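Local coordinates for tail fiber protein (Acinetobacter phage AM24, PDB 5W5P) that probably recognises and degrades the capsular polysaccharide of its Acinetobacter baumannii host as the trimeric tailspike of the phage, at residues A[272-277]-A[296-301]. Sequence-based numbering, arbitrary orientation.
Sequences RIIDSK and VYLDGD
Val296 sets its CG1 4.2 Å from CB of Ile274, side by side in neighbouring parallel strands. Both side chains point into the interior, where they meet Val284 from strand 279-285.

Tyr297 comes next and turns to the other face of the sheet. Its backbone ties the strands together from both ends: Tyr297 N donates to Ile274 O (3.0 Å), and Tyr297 O accepts from Ser276 N. On the ring lies the guanidinium of Arg272, nearly flat, the planes 14° apart and Arg272 CZ 3.7 Å from the ring centroid, a cation-pi stack. Arg272 CD adds a CH-pi contact over the same face. The arginine chain reaches there by bending at chi2 (-84°), which carries CD over the ring. Beyond the stack, Tyr297 OH is hydrogen-bonded to Asp345, whose carboxylate also forms a long, weak ion pair with Arg272.

Leu298 returns to the interior, where its CD2 touches Ile274 CG2 (3.8 Å) and Ser276 CB.

Past the strand, Asp299 holds Lys277 in a salt bridge that is weak as a hydrogen bond, OD1 to NZ 3.3 Å; its other oxygen, OD2, pairs with Lys324 of strand 321-328, the next strand in this sheet. Gly300 N then closes on Lys277 O at 2.9 Å, a bent bond linking the loops that leave the two strands.

Strand segments 274-276 and 296-298 run 12° from parallel and thus stack as adjacent rungs on one face of a right-handed parallel beta-helix, the fold typical of phage tailspikes, with aliphatic side chains packed inside and the Arg272-Tyr297 stack on the outer face.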
ATOM      1  N   ARG A 272      12.637  -3.933  20.761  1.00 40.05           N
ATOM      2  CA  ARG A 272      12.644  -4.313  19.356  1.00 42.32           C
ATOM      3  C   ARG A 272      11.252  -4.782  18.971  1.00 44.66           C
ATOM      4  O   ARG A 272      10.509  -5.312  19.803  1.00 49.82           O
ATOM      5  CB  ARG A 272      13.650  -5.435  19.047  1.00 41.27           C
ATOM      6  CG  ARG A 272      15.092  -5.130  19.399  1.00 42.33           C
ATOM      7  CD  ARG A 272      15.787  -4.359  18.299  1.00 46.47           C
ATOM      8  NE  ARG A 272      17.229  -4.282  18.538  1.00 50.74           N
ATOM      9  CZ  ARG A 272      17.824  -3.285  19.184  1.00 46.45           C
ATOM     10  NH1 ARG A 272      19.138  -3.302  19.359  1.00 45.19           N
ATOM     11  NH2 ARG A 272      17.105  -2.270  19.651  1.00 44.59           N
ATOM     12  N   ILE A 273      10.901  -4.577  17.704  1.00 40.39           N
ATOM     13  CA  ILE A 273       9.715  -5.223  17.157  1.00 35.92           C
ATOM     14  C   ILE A 273      10.053  -6.639  16.713  1.00 38.60           C
ATOM     15  O   ILE A 273       9.414  -7.611  17.135  1.00 43.48           O
ATOM     16  CB  ILE A 273       9.131  -4.393  16.001  1.00 34.63           C
ATOM     17  CG1 ILE A 273       8.780  -2.980  16.471  1.00 35.37           C
ATOM     18  CG2 ILE A 273       7.904  -5.073  15.433  1.00 36.08           C
ATOM     19  CD1 ILE A 273       8.270  -2.078  15.354  1.00 34.60           C
ATOM     20  N   ILE A 274      11.071  -6.775  15.868  1.00 37.55           N
ATOM     21  CA  ILE A 274      11.592  -8.063  15.434  1.00 37.03           C
ATOM     22  C   ILE A 274      13.085  -8.081  15.725  1.00 37.60           C
ATOM     23  O   ILE A 274      13.797  -7.123  15.405  1.00 36.86           O
ATOM     24  CB  ILE A 274      11.326  -8.320  13.937  1.00 35.63           C
ATOM     25  CG1 ILE A 274       9.822  -8.363  13.662  1.00 33.51           C
ATOM     26  CG2 ILE A 274      11.996  -9.611  13.489  1.00 34.81           C
ATOM     27  CD1 ILE A 274       9.479  -8.712  12.226  1.00 34.14           C
ATOM     28  N   ASP A 275      13.556  -9.162  16.340  1.00 38.94           N
ATOM     29  CA  ASP A 275      14.957  -9.304  16.730  1.00 41.04           C
ATOM     30  C   ASP A 275      15.494 -10.601  16.130  1.00 42.02           C
ATOM     31  O   ASP A 275      15.282 -11.680  16.691  1.00 42.94           O
ATOM     32  CB  ASP A 275      15.093  -9.290  18.250  1.00 42.39           C
ATOM     33  CG  ASP A 275      16.533  -9.331  18.707  1.00 45.38           C
ATOM     34  OD1 ASP A 275      16.789  -9.826  19.826  1.00 47.75           O
ATOM     35  OD2 ASP A 275      17.407  -8.863  17.950  1.00 46.76           O
ATOM     36  N   SER A 276      16.184 -10.499  14.997  1.00 39.38           N
ATOM     37  CA  SER A 276      16.757 -11.672  14.346  1.00 38.12           C
ATOM     38  C   SER A 276      17.853 -11.211  13.380  1.00 41.21           C
ATOM     39  O   SER A 276      18.337 -10.078  13.468  1.00 45.37           O
ATOM     40  CB  SER A 276      15.654 -12.488  13.652  1.00 35.81           C
ATOM     41  OG  SER A 276      16.162 -13.729  13.203  1.00 41.69           O
ATOM     42  N   LYS A 277      18.247 -12.095  12.463  1.00 41.11           N
ATOM     43  CA  LYS A 277      19.264 -11.785  11.468  1.00 40.64           C
ATOM     44  C   LYS A 277      18.815 -12.056  10.040  1.00 39.78           C
ATOM     45  O   LYS A 277      19.540 -11.696   9.107  1.00 38.70           O
ATOM     46  CB  LYS A 277      20.547 -12.588  11.742  1.00 42.44           C
ATOM     47  CG  LYS A 277      21.209 -12.272  13.077  1.00 41.21           C
ATOM     48  CD  LYS A 277      21.722 -10.841  13.094  1.00 43.09           C
ATOM     49  CE  LYS A 277      22.650 -10.583  14.266  1.00 42.17           C
ATOM     50  NZ  LYS A 277      23.322  -9.261  14.118  1.00 43.01           N
ATOM     51  N   VAL A 296      12.471  -3.064  13.361  1.00 42.73           N
ATOM     52  CA  VAL A 296      12.741  -4.323  12.673  1.00 40.00           C
ATOM     53  C   VAL A 296      14.248  -4.463  12.502  1.00 40.83           C
ATOM     54  O   VAL A 296      14.851  -3.786  11.670  1.00 43.46           O
ATOM     55  CB  VAL A 296      12.030  -4.388  11.317  1.00 38.10           C
ATOM     56  CG1 VAL A 296      12.183  -5.773  10.713  1.00 38.39           C
ATOM     57  CG2 VAL A 296      10.566  -4.021  11.474  1.00 37.60           C
ATOM     58  N   TYR A 297      14.855  -5.349  13.282  1.00 38.67           N
ATOM     59  CA  TYR A 297      16.277  -5.651  13.169  1.00 36.40           C
ATOM     60  C   TYR A 297      16.418  -7.008  12.489  1.00 40.74           C
ATOM     61  O   TYR A 297      16.070  -8.044  13.072  1.00 44.34           O
ATOM     62  CB  TYR A 297      16.949  -5.653  14.539  1.00 35.43           C
ATOM     63  CG  TYR A 297      17.395  -4.296  15.043  1.00 38.03           C
ATOM     64  CD1 TYR A 297      16.501  -3.232  15.133  1.00 39.26           C
ATOM     65  CD2 TYR A 297      18.708  -4.085  15.451  1.00 36.61           C
ATOM     66  CE1 TYR A 297      16.907  -1.991  15.611  1.00 37.47           C
ATOM     67  CE2 TYR A 297      19.122  -2.855  15.930  1.00 38.46           C
ATOM     68  CZ  TYR A 297      18.219  -1.812  16.007  1.00 39.29           C
ATOM     69  OH  TYR A 297      18.637  -0.590  16.487  1.00 41.14           O
ATOM     70  N   LEU A 298      16.910  -6.999  11.240  1.00 38.74           N
ATOM     71  CA  LEU A 298      17.218  -8.208  10.481  1.00 40.83           C
ATOM     72  C   LEU A 298      18.516  -7.931   9.720  1.00 42.18           C
ATOM     73  O   LEU A 298      18.540  -7.799   8.499  1.00 39.80           O
ATOM     74  CB  LEU A 298      16.078  -8.593   9.531  1.00 40.21           C
ATOM     75  CG  LEU A 298      14.697  -8.884  10.127  1.00 38.60           C
ATOM     76  CD1 LEU A 298      13.618  -8.845   9.044  1.00 37.00           C
ATOM     77  CD2 LEU A 298      14.687 -10.224  10.857  1.00 34.42           C
ATOM     78  N   ASP A 299      19.623  -7.827  10.457  1.00 43.52           N
ATOM     79  CA  ASP A 299      20.877  -7.307   9.920  1.00 44.37           C
ATOM     80  C   ASP A 299      21.963  -8.375   9.794  1.00 43.17           C
ATOM     81  O   ASP A 299      23.144  -8.110  10.029  1.00 39.75           O
ATOM     82  CB  ASP A 299      21.378  -6.141  10.770  1.00 44.44           C
ATOM     83  CG  ASP A 299      21.418  -6.465  12.254  1.00 42.09           C
ATOM     84  OD1 ASP A 299      20.927  -7.546  12.653  1.00 37.26           O
ATOM     85  OD2 ASP A 299      21.953  -5.637  13.021  1.00 39.49           O
ATOM     86  N   GLY A 300      21.582  -9.590   9.407  1.00 44.51           N
ATOM     87  CA  GLY A 300      22.559 -10.615   9.109  1.00 41.27           C
ATOM     88  C   GLY A 300      23.285 -10.349   7.800  1.00 41.76           C
ATOM     89  O   GLY A 300      22.929  -9.472   7.013  1.00 40.82           O
ATOM     90  N   ASP A 301      24.333 -11.141   7.563  1.00 46.53           N
ATOM     91  CA  ASP A 301      25.204 -10.957   6.410  1.00 46.39           C
ATOM     92  C   ASP A 301      24.756 -11.749   5.184  1.00 44.10           C
ATOM     93  O   ASP A 301      25.541 -11.908   4.244  1.00 44.20           O
ATOM     94  CB  ASP A 301      26.644 -11.334   6.776  1.00 49.61           C
ATOM     95  CG  ASP A 301      27.307 -10.306   7.668  1.00 51.93           C
ATOM     96  OD1 ASP A 301      26.790  -9.175   7.744  1.00 54.59           O
ATOM     97  OD2 ASP A 301      28.342 -10.619   8.289  1.00 54.55           O
TER